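PDB 5IE2: oxalate--CoA ligase, which is an AMP-binding enzyme of the ANL superfamily, with a large N-terminal domain and a small C-terminal one, modelled here with adenosine-5'-triphosphate. Local coordinates for residues P55-L61 with R80-L86; W246-K250 with E276-L282; T255-P261 with L282-C288. One frame throughout, in Å; residues are numbered along the deposited sequence.

Interaction 1: residues P55-L61 with R80-L86; sequences PGDVVAL and RATAAPL
Arg80 crosses the ring of Pro55 at an angle: Pro55 CB sits over one face of the guanidinium, displaced toward its rim, and Pro55 CG approaches Arg80 NH1 to 3.6 Å. A bend in the arginine chain at chi3 (62°) turns the flat group back over the proline. From here the two backbones run parallel and are joined by six hydrogen bonds. Gly56 N donates to Arg80 O; thereafter Asp57, Val59 and Leu61 of residues 55-61 bond alternately with Thr82, Ala84 and Leu86 of residues 80-86. The shortest of these links is Thr82 N to Asp57 O, 2.7 Å. Ala84 O accepts from Leu61 N and also receives a CA-H...O contact from Ala60 CA at 3.3 Å.

Side chains pair on both faces of the sheet. On the face bearing Val58, Ala60, Thr82 and Ala84, the valine uses its two methyls separately: CG1, anti to the backbone N (chi1 176°), touches Ala84 CB at 3.8 Å, while CG2 meets Thr82 CB at 4.0 Å. On the other face Leu61 CD1 reaches across to Ala83 CB, 3.7 Å away.

Helix 67-78 packs against this second face through Met72, Phe73 and Val76, and helix 92-101 covers the first through Leu99, which touches Ala60, and Phe95, which touches Leu86. Arg80 closes helix 67-78 as the C-prime residue of a Schellman motif, and its NE forms a salt bridge with Asp163. Strand 58-61, helix 67-78 and strand 82-85 thus make a classical beta-alpha-beta unit, in which the chain returns through one helix to lay down a neighbouring parallel strand.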
loop_
_atom_site.group_PDB
_atom_site.type_symbol
_atom_site.label_atom_id
_atom_site.label_comp_id
_atom_site.label_asym_id
_atom_site.label_seq_id
_atom_site.Cartn_x
_atom_site.Cartn_y
_atom_site.Cartn_z
ATOM N N PRO A 55 4.890 -22.751 15.196
ATOM C CA PRO A 55 5.458 -21.395 15.186
ATOM C C PRO A 55 6.562 -21.248 14.130
ATOM O O PRO A 55 7.364 -22.162 13.955
ATOM C CB PRO A 55 6.024 -21.225 16.619
ATOM C CG PRO A 55 5.125 -22.149 17.480
ATOM C CD PRO A 55 4.872 -23.355 16.541
ATOM N N GLY A 56 6.535 -20.155 13.364
ATOM C CA GLY A 56 7.519 -19.936 12.321
ATOM C C GLY A 56 7.089 -20.516 10.967
ATOM O O GLY A 56 7.713 -20.203 9.954
ATOM N N ASP A 57 6.054 -21.348 10.939
ATOM C CA ASP A 57 5.594 -21.859 9.620
ATOM C C ASP A 57 5.091 -20.697 8.744
ATOM O O ASP A 57 4.539 -19.702 9.278
ATOM C CB ASP A 57 4.448 -22.888 9.743
ATOM C CG ASP A 57 4.928 -24.289 10.192
ATOM O OD1 ASP A 57 6.161 -24.543 10.209
ATOM O OD2 ASP A 57 4.036 -25.115 10.543
ATOM N N VAL A 58 5.222 -20.839 7.413
ATOM C CA VAL A 58 4.673 -19.819 6.475
ATOM C C VAL A 58 3.404 -20.361 5.833
ATOM O O VAL A 58 3.395 -21.505 5.362
ATOM C CB VAL A 58 5.689 -19.434 5.380
ATOM C CG1 VAL A 58 5.054 -18.448 4.371
ATOM C CG2 VAL A 58 6.952 -18.791 6.065
ATOM N N VAL A 59 2.325 -19.579 5.862
ATOM C CA VAL A 59 1.064 -19.995 5.247
ATOM C C VAL A 59 0.741 -18.989 4.132
ATOM O O VAL A 59 0.656 -17.805 4.389
ATOM C CB VAL A 59 -0.080 -20.028 6.266
ATOM C CG1 VAL A 59 -1.446 -20.337 5.578
ATOM C CG2 VAL A 59 0.187 -21.029 7.404
ATOM N N ALA A 60 0.582 -19.459 2.912
ATOM C CA ALA A 60 0.244 -18.570 1.781
ATOM C C ALA A 60 -1.260 -18.377 1.730
ATOM O O ALA A 60 -2.022 -19.285 2.083
ATOM C CB ALA A 60 0.763 -19.164 0.416
ATOM N N LEU A 61 -1.684 -17.155 1.391
ATOM C CA LEU A 61 -3.129 -16.859 1.272
ATOM C C LEU A 61 -3.393 -16.274 -0.115
ATOM O O LEU A 61 -2.674 -15.350 -0.533
ATOM C CB LEU A 61 -3.588 -15.847 2.327
ATOM C CG LEU A 61 -3.411 -16.358 3.758
ATOM C CD1 LEU A 61 -2.134 -15.793 4.303
ATOM C CD2 LEU A 61 -4.596 -15.955 4.615
ATOM N N ARG A 80 1.096 -17.941 15.528
ATOM C CA ARG A 80 2.554 -17.692 15.497
ATOM C C ARG A 80 3.185 -18.077 14.174
ATOM O O ARG A 80 4.387 -18.308 14.098
ATOM C CB ARG A 80 3.310 -18.455 16.658
ATOM C CG ARG A 80 2.804 -18.062 18.072
ATOM C CD ARG A 80 3.745 -18.668 19.162
ATOM N NE ARG A 80 5.112 -18.133 19.038
ATOM C CZ ARG A 80 6.206 -18.724 19.508
ATOM N NH1 ARG A 80 6.106 -19.904 20.121
ATOM N NH2 ARG A 80 7.408 -18.160 19.333
ATOM N N ALA A 81 2.379 -18.113 13.123
ATOM C CA ALA A 81 2.877 -18.397 11.800
ATOM C C ALA A 81 2.990 -17.103 11.028
ATOM O O ALA A 81 2.542 -16.051 11.492
ATOM C CB ALA A 81 1.926 -19.402 11.080
ATOM N N THR A 82 3.588 -17.186 9.840
ATOM C CA THR A 82 3.827 -16.013 8.994
ATOM C C THR A 82 2.853 -16.051 7.818
ATOM O O THR A 82 2.848 -17.057 7.112
ATOM C CB THR A 82 5.301 -16.005 8.454
ATOM O OG1 THR A 82 6.208 -15.933 9.578
ATOM C CG2 THR A 82 5.550 -14.773 7.566
ATOM N N ALA A 83 2.066 -14.986 7.617
ATOM C CA ALA A 83 1.125 -14.912 6.472
ATOM C C ALA A 83 1.851 -14.430 5.219
ATOM O O ALA A 83 2.568 -13.434 5.308
ATOM C CB ALA A 83 -0.000 -13.991 6.798
ATOM N N ALA A 84 1.655 -15.113 4.073
ATOM C CA ALA A 84 2.235 -14.710 2.799
ATOM C C ALA A 84 1.063 -14.502 1.810
ATOM O O ALA A 84 0.717 -15.424 1.056
ATOM C CB ALA A 84 3.212 -15.786 2.295
ATOM N N PRO A 85 0.462 -13.319 1.838
ATOM C CA PRO A 85 -0.644 -13.000 0.898
ATOM C C PRO A 85 -0.078 -12.888 -0.521
ATOM O O PRO A 85 1.000 -12.320 -0.730
ATOM C CB PRO A 85 -1.177 -11.669 1.411
ATOM C CG PRO A 85 -0.169 -11.153 2.401
ATOM C CD PRO A 85 0.730 -12.237 2.808
ATOM N N LEU A 86 -0.786 -13.454 -1.494
ATOM C CA LEU A 86 -0.323 -13.477 -2.877
ATOM C C LEU A 86 -1.443 -12.967 -3.794
ATOM O O LEU A 86 -2.629 -13.225 -3.535
ATOM C CB LEU A 86 0.087 -14.898 -3.291
ATOM C CG LEU A 86 1.296 -15.475 -2.521
ATOM C CD1 LEU A 86 1.536 -16.911 -2.970
ATOM C CD2 LEU A 86 2.555 -14.627 -2.750
#

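Interaction 2: residues W246-K250 with E276-L282; sequences WPDMK and ETEYPKL
Trp246 and Tyr279 form a T-shaped aromatic pair, the edge of the tyrosine directed at the face of the indole. Tyr279 CD1 stands over the middle of the indole, and the centroids of the five-membered ring of Trp246 and the Tyr279 ring are 4.7 Å apart, with the planes at 74°. The tyrosine is held by its hydroxyl: Glu276 N donates to Tyr279 OH at 3.0 Å in a nearly straight bond, and the same oxygen is hydrogen-bonded to His271 ND1. This link folds the loop back on itself, bringing Glu276 CB over a face of the Tyr279 ring.

Apolar contacts continue along the tryptophan. Pro280 CD lies 3.7 Å from Trp246 CE3, while Leu282 CD1 meets the far rim of the indole near its plane, 4.0 Å from Trp246 CH2. Met249, one turn further along the helix and bent at both chi2 and chi3, places its CE against both methyls of Leu282.

These side chains join helix 242-251 to the loop between helix 261-273 and strand 284-287, elements of the beta-alpha-beta unit begun by strand 256-259, away from the centre of the chain. Phe304 adds a further ring to the cluster, edge-to-face with Tyr279 and inclined to Trp246.

The hydrogen bonds between the two segments both come from Lys250, whose side chain passes over Pro280, CG lying 3.8 Å from Pro280 CD. Its NZ donates to Glu278 O at 2.7 Å, in the carbonyl plane, and forms a salt bridge with Glu276 OE1 at 3.0 Å. The carboxylate is met on its anti side, somewhat out of plane.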
loop_
_atom_site.group_PDB
_atom_site.type_symbol
_atom_site.label_atom_id
_atom_site.label_comp_id
_atom_site.label_asym_id
_atom_site.label_seq_id
_atom_site.Cartn_x
_atom_site.Cartn_y
_atom_site.Cartn_z
ATOM N N TRP A 246 -18.983 5.392 -3.355
ATOM C CA TRP A 246 -19.634 6.370 -2.513
ATOM C C TRP A 246 -20.895 5.816 -1.871
ATOM O O TRP A 246 -21.156 6.158 -0.733
ATOM C CB TRP A 246 -19.950 7.665 -3.275
ATOM C CG TRP A 246 -18.652 8.484 -3.511
ATOM C CD1 TRP A 246 -18.058 8.737 -4.711
ATOM C CD2 TRP A 246 -17.828 9.100 -2.513
ATOM N NE1 TRP A 246 -16.908 9.479 -4.534
ATOM C CE2 TRP A 246 -16.740 9.708 -3.188
ATOM C CE3 TRP A 246 -17.912 9.208 -1.117
ATOM C CZ2 TRP A 246 -15.747 10.428 -2.514
ATOM C CZ3 TRP A 246 -16.911 9.906 -0.434
ATOM C CH2 TRP A 246 -15.843 10.519 -1.138
ATOM N N PRO A 247 -21.664 4.973 -2.590
ATOM C CA PRO A 247 -22.777 4.354 -1.831
ATOM C C PRO A 247 -22.336 3.571 -0.586
ATOM O O PRO A 247 -23.017 3.646 0.453
ATOM C CB PRO A 247 -23.422 3.443 -2.864
ATOM C CG PRO A 247 -23.254 4.225 -4.151
ATOM C CD PRO A 247 -21.852 4.795 -4.052
ATOM N N ASP A 248 -21.227 2.835 -0.695
ATOM C CA ASP A 248 -20.675 2.130 0.470
ATOM C C ASP A 248 -20.160 3.089 1.538
ATOM O O ASP A 248 -20.367 2.846 2.735
ATOM C CB ASP A 248 -19.554 1.178 0.058
ATOM C CG ASP A 248 -20.075 -0.134 -0.565
ATOM O OD1 ASP A 248 -21.300 -0.407 -0.451
ATOM O OD2 ASP A 248 -19.258 -0.879 -1.163
ATOM N N MET A 249 -19.476 4.150 1.114
ATOM C CA MET A 249 -18.939 5.119 2.075
ATOM C C MET A 249 -20.092 5.745 2.857
ATOM O O MET A 249 -19.960 6.007 4.054
ATOM C CB MET A 249 -18.138 6.222 1.375
ATOM C CG MET A 249 -16.827 5.738 0.719
ATOM S SD MET A 249 -15.456 5.550 1.938
ATOM C CE MET A 249 -15.051 7.306 2.264
ATOM N N LYS A 250 -21.207 6.048 2.160
ATOM C CA LYS A 250 -22.339 6.635 2.889
ATOM C C LYS A 250 -23.001 5.639 3.808
ATOM O O LYS A 250 -23.213 5.919 5.000
ATOM C CB LYS A 250 -23.409 7.195 1.919
ATOM C CG LYS A 250 -22.943 8.364 1.151
ATOM C CD LYS A 250 -24.092 8.711 0.154
ATOM C CE LYS A 250 -23.562 9.270 -1.117
ATOM N NZ LYS A 250 -24.704 9.900 -1.876
ATOM N N GLU A 276 -22.395 12.505 -7.139
ATOM C CA GLU A 276 -23.409 12.134 -6.172
ATOM C C GLU A 276 -24.216 13.372 -5.821
ATOM O O GLU A 276 -23.686 14.494 -5.886
ATOM C CB GLU A 276 -22.789 11.547 -4.912
ATOM C CG GLU A 276 -22.040 10.257 -5.142
ATOM C CD GLU A 276 -22.958 9.059 -5.350
ATOM O OE1 GLU A 276 -23.980 8.986 -4.631
ATOM O OE2 GLU A 276 -22.644 8.183 -6.191
ATOM N N THR A 277 -25.487 13.183 -5.466
ATOM C CA THR A 277 -26.314 14.310 -5.057
ATOM C C THR A 277 -25.813 14.851 -3.718
ATOM O O THR A 277 -25.830 16.062 -3.497
ATOM C CB THR A 277 -27.809 13.936 -4.976
ATOM O OG1 THR A 277 -27.978 12.780 -4.146
ATOM C CG2 THR A 277 -28.340 13.620 -6.352
ATOM N N GLU A 278 -25.314 13.978 -2.840
ATOM C CA GLU A 278 -24.580 14.473 -1.667
ATOM C C GLU A 278 -23.442 13.519 -1.239
ATOM O O GLU A 278 -23.554 12.303 -1.365
ATOM C CB GLU A 278 -25.503 14.713 -0.472
ATOM C CG GLU A 278 -26.103 13.468 0.121
ATOM C CD GLU A 278 -27.012 13.788 1.298
ATOM O OE1 GLU A 278 -27.686 12.868 1.809
ATOM O OE2 GLU A 278 -26.990 14.951 1.760
ATOM N N TYR A 279 -22.367 14.094 -0.712
ATOM C CA TYR A 279 -21.207 13.316 -0.245
ATOM C C TYR A 279 -21.132 13.335 1.250
ATOM O O TYR A 279 -21.526 14.314 1.866
ATOM C CB TYR A 279 -19.902 13.879 -0.825
ATOM C CG TYR A 279 -19.778 13.606 -2.280
ATOM C CD1 TYR A 279 -19.404 12.353 -2.729
ATOM C CD2 TYR A 279 -20.057 14.612 -3.233
ATOM C CE1 TYR A 279 -19.312 12.073 -4.078
ATOM C CE2 TYR A 279 -19.965 14.357 -4.579
ATOM C CZ TYR A 279 -19.607 13.091 -5.017
ATOM O OH TYR A 279 -19.536 12.842 -6.385
ATOM N N PRO A 280 -20.593 12.270 1.852
ATOM C CA PRO A 280 -20.400 12.327 3.299
ATOM C C PRO A 280 -19.287 13.320 3.659
ATOM O O PRO A 280 -18.415 13.592 2.823
ATOM C CB PRO A 280 -20.022 10.899 3.664
ATOM C CG PRO A 280 -19.436 10.328 2.399
ATOM C CD PRO A 280 -20.168 11.005 1.251
ATOM N N LYS A 281 -19.345 13.900 4.858
ATOM C CA LYS A 281 -18.278 14.783 5.340
ATOM C C LYS A 281 -17.161 13.954 5.940
ATOM O O LYS A 281 -17.315 13.460 7.036
ATOM C CB LYS A 281 -18.778 15.757 6.419
ATOM C CG LYS A 281 -18.587 17.239 6.102
ATOM C CD LYS A 281 -19.742 18.121 6.705
ATOM C CE LYS A 281 -19.272 19.536 7.129
ATOM N NZ LYS A 281 -20.380 20.477 7.539
ATOM N N LEU A 282 -16.035 13.830 5.255
ATOM C CA LEU A 282 -14.932 12.987 5.786
ATOM C C LEU A 282 -13.989 13.835 6.644
ATOM O O LEU A 282 -13.836 15.044 6.408
ATOM C CB LEU A 282 -14.163 12.378 4.622
ATOM C CG LEU A 282 -15.006 11.571 3.669
ATOM C CD1 LEU A 282 -14.143 11.027 2.472
ATOM C CD2 LEU A 282 -15.727 10.407 4.412
#

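Interaction 3: residues T255-P261 with L282-C288; sequences TWYTAVP and LRFIRSC
The ring of Phe284 carries Trp256 CB over one face, in a CH-pi contact 3.8 Å from the ring centroid. The indole is slid aside, its plane 26° from that of the phenylalanine, leaving little of one ring above the other; they touch through Trp256 CE3, which meets Phe284 CE1 and CZ. Arg283 CZ, with NH2 salt-bridged to Asp204, lies at the edge of the Phe284 ring, on which Tyr198 stacks. On the face bearing Tyr257 and Ile285, Leu282 CD1 meets the edge of Tyr257, while Ile285 CG1 comes within 3.6 Å of Tyr257 CE2. The guanidinium of Arg286 has Cys288 CB over one face and Thr258 OG1 near its plane, bonded to Arg286 NH1 at 3.1 Å.

The parallel backbones are joined by Arg283 N to Thr255 O, 2.7 Å, by Arg286 N to Tyr257 O, 2.8 Å, by Ala259 N to Arg286 O, and by a longer link from Cys288 N to Ala259 O. Phe284 O, buried here, has no hydrogen-bond partner in the model; Trp256 CA approaches it at 3.3 Å.

Helix 261-273 connects strands 256-259 and 284-287 in a beta-alpha-beta unit. His216 bonds Thr258 OG1, His319 bonds Arg286 NH1 and Tyr198 OH bonds Arg286 NE. These bonds fix the guanidinium rotation and probably stabilise its buried charge, beside Cys288, whose side chain is about 4 Å from the bound adenosine-5'-triphosphate.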
loop_
_atom_site.group_PDB
_atom_site.type_symbol
_atom_site.label_atom_id
_atom_site.label_comp_id
_atom_site.label_asym_id
_atom_site.label_seq_id
_atom_site.Cartn_x
_atom_site.Cartn_y
_atom_site.Cartn_z
ATOM N N THR A 255 -15.599 7.791 7.522
ATOM C CA THR A 255 -15.048 9.054 7.982
ATOM C C THR A 255 -13.736 9.371 7.268
ATOM O O THR A 255 -13.195 10.470 7.457
ATOM C CB THR A 255 -14.767 9.043 9.498
ATOM O OG1 THR A 255 -13.884 7.959 9.798
ATOM C CG2 THR A 255 -16.092 8.867 10.317
ATOM N N TRP A 256 -13.207 8.403 6.519
ATOM C CA TRP A 256 -11.954 8.665 5.770
ATOM C C TRP A 256 -11.784 7.558 4.732
ATOM O O TRP A 256 -12.480 6.515 4.815
ATOM C CB TRP A 256 -10.746 8.691 6.761
ATOM C CG TRP A 256 -10.451 7.365 7.372
ATOM C CD1 TRP A 256 -11.219 6.699 8.314
ATOM C CD2 TRP A 256 -9.329 6.510 7.085
ATOM N NE1 TRP A 256 -10.619 5.500 8.641
ATOM C CE2 TRP A 256 -9.437 5.376 7.942
ATOM C CE3 TRP A 256 -8.193 6.639 6.243
ATOM C CZ2 TRP A 256 -8.459 4.332 7.964
ATOM C CZ3 TRP A 256 -7.200 5.606 6.264
ATOM C CH2 TRP A 256 -7.364 4.450 7.098
ATOM N N TYR A 257 -10.821 7.719 3.801
ATOM C CA TYR A 257 -10.332 6.584 3.028
ATOM C C TYR A 257 -8.882 6.883 2.604
ATOM O O TYR A 257 -8.411 8.035 2.701
ATOM C CB TYR A 257 -11.221 6.247 1.772
ATOM C CG TYR A 257 -11.070 7.164 0.570
ATOM C CD1 TYR A 257 -10.257 6.811 -0.522
ATOM C CD2 TYR A 257 -11.756 8.376 0.512
ATOM C CE1 TYR A 257 -10.119 7.641 -1.631
ATOM C CE2 TYR A 257 -11.643 9.210 -0.580
ATOM C CZ TYR A 257 -10.826 8.833 -1.669
ATOM O OH TYR A 257 -10.698 9.661 -2.756
ATOM N N THR A 258 -8.216 5.832 2.167
ATOM C CA THR A 258 -6.848 5.971 1.673
ATOM C C THR A 258 -6.763 5.282 0.324
ATOM O O THR A 258 -7.399 4.207 0.102
ATOM C CB THR A 258 -5.829 5.377 2.692
ATOM O OG1 THR A 258 -4.501 5.610 2.217
ATOM C CG2 THR A 258 -6.029 3.854 2.875
ATOM N N ALA A 259 -5.991 5.872 -0.598
ATOM C CA ALA A 259 -5.862 5.271 -1.911
ATOM C C ALA A 259 -4.572 5.742 -2.522
ATOM O O ALA A 259 -3.890 6.619 -1.969
ATOM C CB ALA A 259 -7.053 5.624 -2.815
ATOM N N VAL A 260 -4.230 5.170 -3.656
ATOM C CA VAL A 260 -3.056 5.651 -4.421
ATOM C C VAL A 260 -3.527 6.690 -5.481
ATOM O O VAL A 260 -4.719 6.706 -5.862
ATOM C CB VAL A 260 -2.326 4.475 -5.105
ATOM C CG1 VAL A 260 -1.877 3.439 -4.022
ATOM C CG2 VAL A 260 -3.271 3.798 -6.162
ATOM N N PRO A 261 -2.619 7.529 -5.990
ATOM C CA PRO A 261 -3.071 8.562 -6.942
ATOM C C PRO A 261 -3.884 8.029 -8.148
ATOM O O PRO A 261 -4.854 8.685 -8.530
ATOM C CB PRO A 261 -1.763 9.183 -7.429
ATOM C CG PRO A 261 -0.875 9.127 -6.158
ATOM C CD PRO A 261 -1.209 7.732 -5.577
ATOM N N LEU A 282 -16.035 13.830 5.255
ATOM C CA LEU A 282 -14.932 12.987 5.786
ATOM C C LEU A 282 -13.989 13.835 6.644
ATOM O O LEU A 282 -13.836 15.044 6.408
ATOM C CB LEU A 282 -14.163 12.378 4.622
ATOM C CG LEU A 282 -15.006 11.571 3.669
ATOM C CD1 LEU A 282 -14.143 11.027 2.472
ATOM C CD2 LEU A 282 -15.727 10.407 4.412
ATOM N N ARG A 283 -13.346 13.210 7.621
ATOM C CA ARG A 283 -12.297 13.837 8.387
ATOM C C ARG A 283 -11.082 14.156 7.506
ATOM O O ARG A 283 -10.476 15.219 7.636
ATOM C CB ARG A 283 -11.844 12.923 9.553
ATOM C CG ARG A 283 -12.780 12.847 10.705
ATOM C CD ARG A 283 -11.948 12.714 12.043
ATOM N NE ARG A 283 -11.293 11.446 12.130
ATOM C CZ ARG A 283 -9.980 11.268 12.266
ATOM N NH1 ARG A 283 -9.117 12.296 12.322
ATOM N NH2 ARG A 283 -9.539 10.037 12.374
ATOM N N PHE A 284 -10.734 13.234 6.628
ATOM C CA PHE A 284 -9.594 13.430 5.717
ATOM C C PHE A 284 -9.634 12.384 4.625
ATOM O O PHE A 284 -10.328 11.357 4.714
ATOM C CB PHE A 284 -8.220 13.358 6.458
ATOM C CG PHE A 284 -7.916 11.995 7.032
ATOM C CD1 PHE A 284 -7.153 11.061 6.333
ATOM C CD2 PHE A 284 -8.420 11.636 8.273
ATOM C CE1 PHE A 284 -6.883 9.812 6.889
ATOM C CE2 PHE A 284 -8.149 10.404 8.831
ATOM C CZ PHE A 284 -7.390 9.480 8.146
ATOM N N ILE A 285 -8.856 12.638 3.586
ATOM C CA ILE A 285 -8.662 11.691 2.505
ATOM C C ILE A 285 -7.156 11.500 2.440
ATOM O O ILE A 285 -6.444 12.475 2.509
ATOM C CB ILE A 285 -9.213 12.226 1.159
ATOM C CG1 ILE A 285 -10.764 12.188 1.195
ATOM C CG2 ILE A 285 -8.674 11.362 -0.054
ATOM C CD1 ILE A 285 -11.380 13.002 -0.020
ATOM N N ARG A 286 -6.702 10.252 2.350
ATOM C CA ARG A 286 -5.272 10.006 2.348
ATOM C C ARG A 286 -4.772 9.502 0.988
ATOM O O ARG A 286 -5.491 8.768 0.282
ATOM C CB ARG A 286 -4.955 9.000 3.473
ATOM C CG ARG A 286 -3.437 8.663 3.597
ATOM C CD ARG A 286 -3.304 7.645 4.738
ATOM N NE ARG A 286 -1.896 7.294 4.984
ATOM C CZ ARG A 286 -1.291 6.175 4.576
ATOM N NH1 ARG A 286 -1.917 5.245 3.828
ATOM N NH2 ARG A 286 -0.017 5.982 4.920
ATOM N N SER A 287 -3.529 9.902 0.622
ATOM C CA SER A 287 -2.903 9.384 -0.580
ATOM C C SER A 287 -1.503 8.879 -0.236
ATOM O O SER A 287 -0.873 9.467 0.599
ATOM C CB SER A 287 -2.833 10.498 -1.657
ATOM O OG SER A 287 -2.260 10.022 -2.889
ATOM N N CYS A 288 -1.064 7.771 -0.822
ATOM C CA CYS A 288 0.280 7.229 -0.527
ATOM C C CYS A 288 0.715 6.376 -1.705
ATOM O O CYS A 288 -0.115 6.117 -2.606
ATOM C CB CYS A 288 0.246 6.435 0.816
ATOM S SG CYS A 288 1.871 6.017 1.440
#

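Overall arrangement
Interactions 1 and 3 each pair the two strands of a beta-alpha-beta unit, but in separate sheets on opposite sides of the chain's centre, their centres about 29 Å apart. Interaction 1 is partly buried and relies on a regular backbone ladder with small aliphatic side chains; interaction 3 is buried, sparser in backbone bonds, and richer in rings and polar side chains, with Cys288 at its end next to the nucleotide. Interaction 2 lies further out, its centre about 23 Å from that of the chain, and replaces strand pairing with aromatic packing and a lysine salt bridge near the surface. It adjoins interaction 3 through shared Leu282 and through Met249, which packs against Tyr257.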